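Local structure of ribonuclease (Nicotiana glutinosa, 1IYB) at residues A[9-14]-A[43-48]; A[160-165]-A[175-180]. The protein probably cleaves RNA as a T2-family ribonuclease and binds guanosine-5'-monophosphate in a pocket. One frame throughout, in Å; residues are numbered along the deposited sequence.

Contact 1: residues A[9-14]-A[43-48]; sequences DFFYFV and HGLWPN. With 5GP (guanosine-5'-monophosphate), chain C.
In the antiparallel sheet of this T2-family ribonuclease, Val-14 and Trp-46 meet on the face that carries the nucleotide site. Val-14 CG2 sits over the six-membered ring of Trp-46, 3.7 Å from its centroid and 13° off the normal. Trp-46 NE1 hydrogen-bonds to Glu-97 OE2, CZ2 lies over the centre of the His-43 ring, and guanosine-5'-monophosphate N2 is on the opposite face of that imidazole. His-43 NE2 comes within 3.1 Å of phosphate O3P, while its ND1 hydrogen-bonds to Gln-176 OE1. An alanine in place of Trp-46 would probably open a gap between Val-14 and the phosphate and leave Glu-97 without its indole mate. A classic beta bulge lies near each end of the two segments: Val-14 O accepts from His-43 N (2.8 Å) and Gly-44 N, and Asn-48 O from Asp-9 N and Phe-10 N. Beside the second, Asn-48 CB lies over the Phe-10 ring, which a CG between the backbone N and carbonyl carbon (chi1 67°) lays alongside Asn-48. On the opposite face of the sheet, Phe-11 CD2 touches Leu-45 CG at 3.7 Å. Helix 111-124 packs against Phe-13 and Leu-45, helix 91-102 reaches His-43 and Pro-47, and strand 172-182 flanks 10-16.

Contact 2: residues A[160-165]-A[175-180]; sequences PGIECN and YQIYIC
Strands 161-165 and 175-180 run antiparallel, their axes 160° apart and 4.7 Å at closest approach, with Gly-161 and Tyr-178 exchanging two backbone hydrogen bonds and Glu-163 pairing with Gln-176. A classic beta bulge interrupts the regular pairing, since both Tyr-175 N and Gln-176 N donate to Glu-163 O.

The side chain of Glu-163 illustrates how a carboxylate can tie together two residues of the opposite strand on one face of the sheet. With CG anti to its backbone N (chi1 -174°) and the chain extended beyond, it runs alongside Gln-176 and crosses Tyr-178 obliquely, so that OE1 accepts from Tyr-178 OH at 2.6 Å and from Gln-176 NE2 at 2.9 Å. The two donors come from opposite faces of the carboxylate plane, each well out of it, and OE1 lies at the edge of the Tyr-178 ring. This double grip would be expected to favour the charged form of Glu-163. Gln-176, whose OE1 hydrogen-bonds to His-43 ND1, is the second-shell residue behind that ligand-pocket histidine, and Glu-163 probably steadies its amide from one step further out.

Farther along, the amide of Asn-165 stacks on one face of the Tyr-175 ring, their planes 5° apart, with CG to CG at 3.7 Å. Gln-176 CG lies over the opposite face, and Glu-163 OE2 approaches the ring at its edge. On the other side of the hairpin the contacts are apolar: Ile-162 CD1 meets Ile-177 CG1 at 3.8 Å, and Pro-160 CB presses against Ile-179 CD1 at 3.5 Å, tighter than usual. Helix 145-156 packs on Pro-160, Ile-162 and Ile-179.

A two-faced beta hairpin results, apolar toward the helix and polar on the side from which Tyr-175 joins the guanosine-5'-monophosphate pocket.

Overall arrangement
Both contacts are largely buried and belong to one four-stranded antiparallel sheet, their centres about 12 Å apart. Contact 1 pairs the edge strand 41-48 with strand 10-16, and contact 2 pairs strand 172-182 with the other edge strand, 161-166. The inner strands are neighbours, so the two contacts touch directly: a backbone hydrogen bond links Phe-13 N to Ile-179 O, and Tyr-12 packs on Cys-180. Their chemistry differs with place. Contact 1 relies on aromatic and aliphatic packing on both faces, with His-43 and Trp-46 of one face turned to the nucleotide, whereas contact 2 sets a cluster of hydrogen bonds on a carboxylate against an isoleucine-lined face. Contact 1 gives His-43 and Trp-46 to the ligand pocket, contact 2 gives Tyr-175.

Contact 1: residues A[9-14]-A[43-48]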
loop_
_atom_site.group_PDB
_atom_site.type_symbol
_atom_site.label_atom_id
_atom_site.label_comp_id
_atom_site.label_asym_id
_atom_site.label_seq_id
_atom_site.Cartn_x
_atom_site.Cartn_y
_atom_site.Cartn_z
ATOM N N ASP A 9 -8.035 13.754 4.170
ATOM C CA ASP A 9 -8.314 15.179 3.994
ATOM C C ASP A 9 -9.175 15.530 2.778
ATOM O O ASP A 9 -10.097 16.338 2.882
ATOM C CB ASP A 9 -6.992 15.948 3.918
ATOM C CG ASP A 9 -6.241 15.949 5.239
ATOM O OD1 ASP A 9 -4.999 15.791 5.221
ATOM O OD2 ASP A 9 -6.899 16.116 6.290
ATOM N N PHE A 10 -8.875 14.932 1.628
ATOM C CA PHE A 10 -9.619 15.221 0.402
ATOM C C PHE A 10 -9.617 13.994 -0.507
ATOM O O PHE A 10 -9.012 12.978 -0.169
ATOM C CB PHE A 10 -8.970 16.407 -0.323
ATOM C CG PHE A 10 -7.594 16.115 -0.855
ATOM C CD1 PHE A 10 -7.421 15.574 -2.129
ATOM C CD2 PHE A 10 -6.465 16.358 -0.077
ATOM C CE1 PHE A 10 -6.145 15.281 -2.616
ATOM C CE2 PHE A 10 -5.188 16.068 -0.554
ATOM C CZ PHE A 10 -5.026 15.528 -1.827
ATOM N N PHE A 11 -10.298 14.079 -1.648
ATOM C CA PHE A 11 -10.323 12.960 -2.593
ATOM C C PHE A 11 -9.688 13.333 -3.920
ATOM O O PHE A 11 -9.751 14.481 -4.353
ATOM C CB PHE A 11 -11.742 12.528 -2.998
ATOM C CG PHE A 11 -12.633 12.082 -1.880
ATOM C CD1 PHE A 11 -13.417 13.001 -1.189
ATOM C CD2 PHE A 11 -12.788 10.725 -1.603
ATOM C CE1 PHE A 11 -14.352 12.577 -0.245
ATOM C CE2 PHE A 11 -13.716 10.288 -0.660
ATOM C CZ PHE A 11 -14.503 11.216 0.019
ATOM N N TYR A 12 -9.095 12.339 -4.568
ATOM C CA TYR A 12 -8.580 12.501 -5.923
ATOM C C TYR A 12 -9.613 11.728 -6.738
ATOM O O TYR A 12 -9.867 10.555 -6.447
ATOM C CB TYR A 12 -7.233 11.800 -6.133
ATOM C CG TYR A 12 -5.992 12.583 -5.763
ATOM C CD1 TYR A 12 -4.972 11.975 -5.037
ATOM C CD2 TYR A 12 -5.818 13.909 -6.160
ATOM C CE1 TYR A 12 -3.810 12.659 -4.708
ATOM C CE2 TYR A 12 -4.649 14.610 -5.833
ATOM C CZ TYR A 12 -3.653 13.972 -5.104
ATOM O OH TYR A 12 -2.497 14.634 -4.753
ATOM N N PHE A 13 -10.249 12.371 -7.714
ATOM C CA PHE A 13 -11.177 11.649 -8.582
ATOM C C PHE A 13 -10.302 11.376 -9.798
ATOM O O PHE A 13 -9.915 12.303 -10.516
ATOM C CB PHE A 13 -12.391 12.502 -8.963
ATOM C CG PHE A 13 -13.285 11.849 -9.981
ATOM C CD1 PHE A 13 -13.814 10.579 -9.757
ATOM C CD2 PHE A 13 -13.576 12.492 -11.178
ATOM C CE1 PHE A 13 -14.622 9.958 -10.715
ATOM C CE2 PHE A 13 -14.383 11.878 -12.140
ATOM C CZ PHE A 13 -14.905 10.613 -11.909
ATOM N N VAL A 14 -9.983 10.102 -10.014
ATOM C CA VAL A 14 -9.074 9.699 -11.083
ATOM C C VAL A 14 -9.715 8.998 -12.271
ATOM O O VAL A 14 -10.469 8.042 -12.104
ATOM C CB VAL A 14 -7.986 8.767 -10.496
ATOM C CG1 VAL A 14 -6.912 8.480 -11.536
ATOM C CG2 VAL A 14 -7.383 9.403 -9.249
ATOM N N HIS A 43 -11.264 5.460 -12.796
ATOM C CA HIS A 43 -10.304 4.542 -12.202
ATOM C C HIS A 43 -10.828 4.414 -10.770
ATOM O O HIS A 43 -11.116 3.312 -10.306
ATOM C CB HIS A 43 -8.874 5.091 -12.207
ATOM C CG HIS A 43 -7.867 4.124 -11.661
ATOM N ND1 HIS A 43 -6.512 4.247 -11.884
ATOM C CD2 HIS A 43 -8.021 3.020 -10.889
ATOM C CE1 HIS A 43 -5.876 3.262 -11.274
ATOM N NE2 HIS A 43 -6.769 2.504 -10.662
ATOM N N GLY A 44 -10.983 5.549 -10.089
ATOM C CA GLY A 44 -11.514 5.526 -8.736
ATOM C C GLY A 44 -11.594 6.876 -8.046
ATOM O O GLY A 44 -11.159 7.894 -8.593
ATOM N N LEU A 45 -12.180 6.872 -6.850
ATOM C CA LEU A 45 -12.330 8.061 -6.000
ATOM C C LEU A 45 -11.433 7.717 -4.810
ATOM O O LEU A 45 -11.759 6.846 -3.995
ATOM C CB LEU A 45 -13.790 8.230 -5.563
ATOM C CG LEU A 45 -14.161 9.499 -4.786
ATOM C CD1 LEU A 45 -13.782 10.744 -5.580
ATOM C CD2 LEU A 45 -15.660 9.490 -4.503
ATOM N N TRP A 46 -10.306 8.411 -4.716
ATOM C CA TRP A 46 -9.302 8.106 -3.703
ATOM C C TRP A 46 -9.067 9.049 -2.538
ATOM O O TRP A 46 -8.606 10.176 -2.728
ATOM C CB TRP A 46 -7.942 7.924 -4.379
ATOM C CG TRP A 46 -7.883 6.967 -5.531
ATOM C CD1 TRP A 46 -8.796 6.006 -5.859
ATOM C CD2 TRP A 46 -6.812 6.842 -6.478
ATOM N NE1 TRP A 46 -8.357 5.289 -6.947
ATOM C CE2 TRP A 46 -7.143 5.781 -7.347
ATOM C CE3 TRP A 46 -5.602 7.525 -6.673
ATOM C CZ2 TRP A 46 -6.309 5.384 -8.398
ATOM C CZ3 TRP A 46 -4.774 7.133 -7.714
ATOM C CH2 TRP A 46 -5.132 6.071 -8.565
ATOM N N PRO A 47 -9.365 8.601 -1.309
ATOM C CA PRO A 47 -9.120 9.483 -0.162
ATOM C C PRO A 47 -7.602 9.731 -0.097
ATOM O O PRO A 47 -6.811 8.806 -0.300
ATOM C CB PRO A 47 -9.620 8.654 1.014
ATOM C CG PRO A 47 -10.773 7.902 0.415
ATOM C CD PRO A 47 -10.215 7.456 -0.925
ATOM N N ASN A 48 -7.201 10.969 0.183
ATOM C CA ASN A 48 -5.783 11.327 0.240
ATOM C C ASN A 48 -5.571 12.340 1.361
ATOM O O ASN A 48 -6.523 12.964 1.829
ATOM C CB ASN A 48 -5.347 11.962 -1.092
ATOM C CG ASN A 48 -3.886 11.681 -1.436
ATOM O OD1 ASN A 48 -3.564 10.640 -2.009
ATOM N ND2 ASN A 48 -2.998 12.610 -1.085
HETATM P P 5GP C . -5.309 1.706 -7.319
HETATM O O1P 5GP C . -4.619 1.904 -6.041
HETATM O O2P 5GP C . -6.773 2.094 -7.248
HETATM O O3P 5GP C . -4.576 2.487 -8.465
HETATM O "O5'" 5GP C . -5.272 0.151 -7.831
HETATM C "C5'" 5GP C . -5.753 -0.233 -9.171
HETATM C "C4'" 5GP C . -5.646 -1.745 -9.482
HETATM O "O4'" 5GP C . -6.940 -2.134 -10.127
HETATM C "C3'" 5GP C . -4.606 -2.241 -10.484
HETATM O "O3'" 5GP C . -3.328 -2.480 -9.915
HETATM C "C2'" 5GP C . -5.203 -3.531 -11.057
HETATM O "O2'" 5GP C . -4.875 -4.687 -10.257
HETATM C "C1'" 5GP C . -6.693 -3.230 -11.071
HETATM N N9 5GP C . -7.385 -2.989 -12.376
HETATM C C8 5GP C . -8.371 -3.724 -12.997
HETATM N N7 5GP C . -8.860 -3.197 -14.100
HETATM C C5 5GP C . -8.118 -2.004 -14.210
HETATM C C6 5GP C . -8.198 -0.989 -15.221
HETATM O O6 5GP C . -8.932 -0.953 -16.202
HETATM N N1 5GP C . -7.271 0.071 -14.973
HETATM C C2 5GP C . -6.403 0.108 -13.884
HETATM N N2 5GP C . -5.614 1.202 -13.847
HETATM N N3 5GP C . -6.326 -0.842 -12.933
HETATM C C4 5GP C . -7.214 -1.869 -13.162
#

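Contact 2: residues A[160-165]-A[175-180]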
loop_
_atom_site.group_PDB
_atom_site.type_symbol
_atom_site.label_atom_id
_atom_site.label_comp_id
_atom_site.label_asym_id
_atom_site.label_seq_id
_atom_site.Cartn_x
_atom_site.Cartn_y
_atom_site.Cartn_z
ATOM N N PRO A 160 -6.180 20.603 -12.906
ATOM C CA PRO A 160 -6.067 19.151 -12.772
ATOM C C PRO A 160 -4.633 18.660 -12.605
ATOM O O PRO A 160 -3.670 19.388 -12.854
ATOM C CB PRO A 160 -6.658 18.655 -14.080
ATOM C CG PRO A 160 -6.106 19.657 -15.049
ATOM C CD PRO A 160 -6.349 20.979 -14.323
ATOM N N GLY A 161 -4.516 17.408 -12.180
ATOM C CA GLY A 161 -3.224 16.766 -12.043
ATOM C C GLY A 161 -3.141 15.840 -13.244
ATOM O O GLY A 161 -4.118 15.155 -13.563
ATOM N N ILE A 162 -2.001 15.824 -13.924
ATOM C CA ILE A 162 -1.832 14.980 -15.103
ATOM C C ILE A 162 -0.748 13.922 -14.887
ATOM O O ILE A 162 0.375 14.247 -14.500
ATOM C CB ILE A 162 -1.447 15.828 -16.339
ATOM C CG1 ILE A 162 -2.430 16.989 -16.511
ATOM C CG2 ILE A 162 -1.430 14.950 -17.581
ATOM C CD1 ILE A 162 -3.870 16.566 -16.742
ATOM N N GLU A 163 -1.089 12.661 -15.140
ATOM C CA GLU A 163 -0.142 11.561 -14.985
ATOM C C GLU A 163 0.108 10.928 -16.341
ATOM O O GLU A 163 -0.825 10.722 -17.118
ATOM C CB GLU A 163 -0.696 10.491 -14.040
ATOM C CG GLU A 163 0.301 9.387 -13.721
ATOM C CD GLU A 163 -0.344 8.168 -13.085
ATOM O OE1 GLU A 163 -1.429 8.310 -12.485
ATOM O OE2 GLU A 163 0.241 7.070 -13.181
ATOM N N CYS A 164 1.369 10.611 -16.616
ATOM C CA CYS A 164 1.753 9.997 -17.877
ATOM C C CYS A 164 2.414 8.648 -17.666
ATOM O O CYS A 164 2.928 8.358 -16.588
ATOM C CB CYS A 164 2.746 10.896 -18.623
ATOM S SG CYS A 164 2.041 12.484 -19.156
ATOM N N ASN A 165 2.362 7.816 -18.698
ATOM C CA ASN A 165 3.037 6.528 -18.673
ATOM C C ASN A 165 3.700 6.424 -20.042
ATOM O O ASN A 165 3.668 7.384 -20.815
ATOM C CB ASN A 165 2.072 5.359 -18.382
ATOM C CG ASN A 165 1.131 5.029 -19.534
ATOM O OD1 ASN A 165 0.534 3.949 -19.550
ATOM N ND2 ASN A 165 0.980 5.939 -20.477
ATOM N N TYR A 175 -1.980 9.660 -19.621
ATOM C CA TYR A 175 -2.537 8.434 -19.061
ATOM C C TYR A 175 -3.715 8.639 -18.103
ATOM O O TYR A 175 -4.800 8.107 -18.334
ATOM C CB TYR A 175 -1.398 7.658 -18.392
ATOM C CG TYR A 175 -1.798 6.406 -17.656
ATOM C CD1 TYR A 175 -2.736 5.524 -18.188
ATOM C CD2 TYR A 175 -1.210 6.087 -16.434
ATOM C CE1 TYR A 175 -3.077 4.352 -17.516
ATOM C CE2 TYR A 175 -1.543 4.923 -15.759
ATOM C CZ TYR A 175 -2.476 4.061 -16.305
ATOM O OH TYR A 175 -2.810 2.907 -15.635
ATOM N N GLN A 176 -3.517 9.393 -17.028
ATOM C CA GLN A 176 -4.610 9.629 -16.087
ATOM C C GLN A 176 -4.728 11.101 -15.725
ATOM O O GLN A 176 -3.747 11.847 -15.773
ATOM C CB GLN A 176 -4.420 8.806 -14.807
ATOM C CG GLN A 176 -4.212 7.319 -15.048
ATOM C CD GLN A 176 -4.462 6.487 -13.809
ATOM O OE1 GLN A 176 -5.564 5.988 -13.601
ATOM N NE2 GLN A 176 -3.442 6.343 -12.972
ATOM N N ILE A 177 -5.939 11.514 -15.368
ATOM C CA ILE A 177 -6.206 12.892 -14.988
ATOM C C ILE A 177 -6.874 12.904 -13.619
ATOM O O ILE A 177 -7.855 12.194 -13.390
ATOM C CB ILE A 177 -7.094 13.583 -16.042
ATOM C CG1 ILE A 177 -6.304 13.707 -17.349
ATOM C CG2 ILE A 177 -7.546 14.962 -15.549
ATOM C CD1 ILE A 177 -7.047 14.397 -18.469
ATOM N N TYR A 178 -6.310 13.704 -12.717
ATOM C CA TYR A 178 -6.779 13.831 -11.337
ATOM C C TYR A 178 -7.493 15.157 -11.079
ATOM O O TYR A 178 -6.994 16.223 -11.443
ATOM C CB TYR A 178 -5.587 13.749 -10.372
ATOM C CG TYR A 178 -4.817 12.444 -10.344
ATOM C CD1 TYR A 178 -4.286 11.884 -11.510
ATOM C CD2 TYR A 178 -4.565 11.799 -9.134
ATOM C CE1 TYR A 178 -3.522 10.715 -11.464
ATOM C CE2 TYR A 178 -3.803 10.633 -9.077
ATOM C CZ TYR A 178 -3.286 10.097 -10.242
ATOM O OH TYR A 178 -2.527 8.950 -10.178
ATOM N N ILE A 179 -8.650 15.085 -10.430
ATOM C CA ILE A 179 -9.429 16.272 -10.072
ATOM C C ILE A 179 -9.708 16.134 -8.579
ATOM O O ILE A 179 -10.102 15.064 -8.125
ATOM C CB ILE A 179 -10.773 16.322 -10.832
ATOM C CG1 ILE A 179 -10.519 16.345 -12.341
ATOM C CG2 ILE A 179 -11.574 17.544 -10.397
ATOM C CD1 ILE A 179 -9.704 17.521 -12.804
ATOM N N CYS A 180 -9.507 17.200 -7.808
ATOM C CA CYS A 180 -9.733 17.103 -6.368
ATOM C C CYS A 180 -11.133 17.467 -5.878
ATOM O O CYS A 180 -11.780 18.377 -6.400
ATOM C CB CYS A 180 -8.659 17.910 -5.623
ATOM S SG CYS A 180 -7.043 17.085 -5.771
#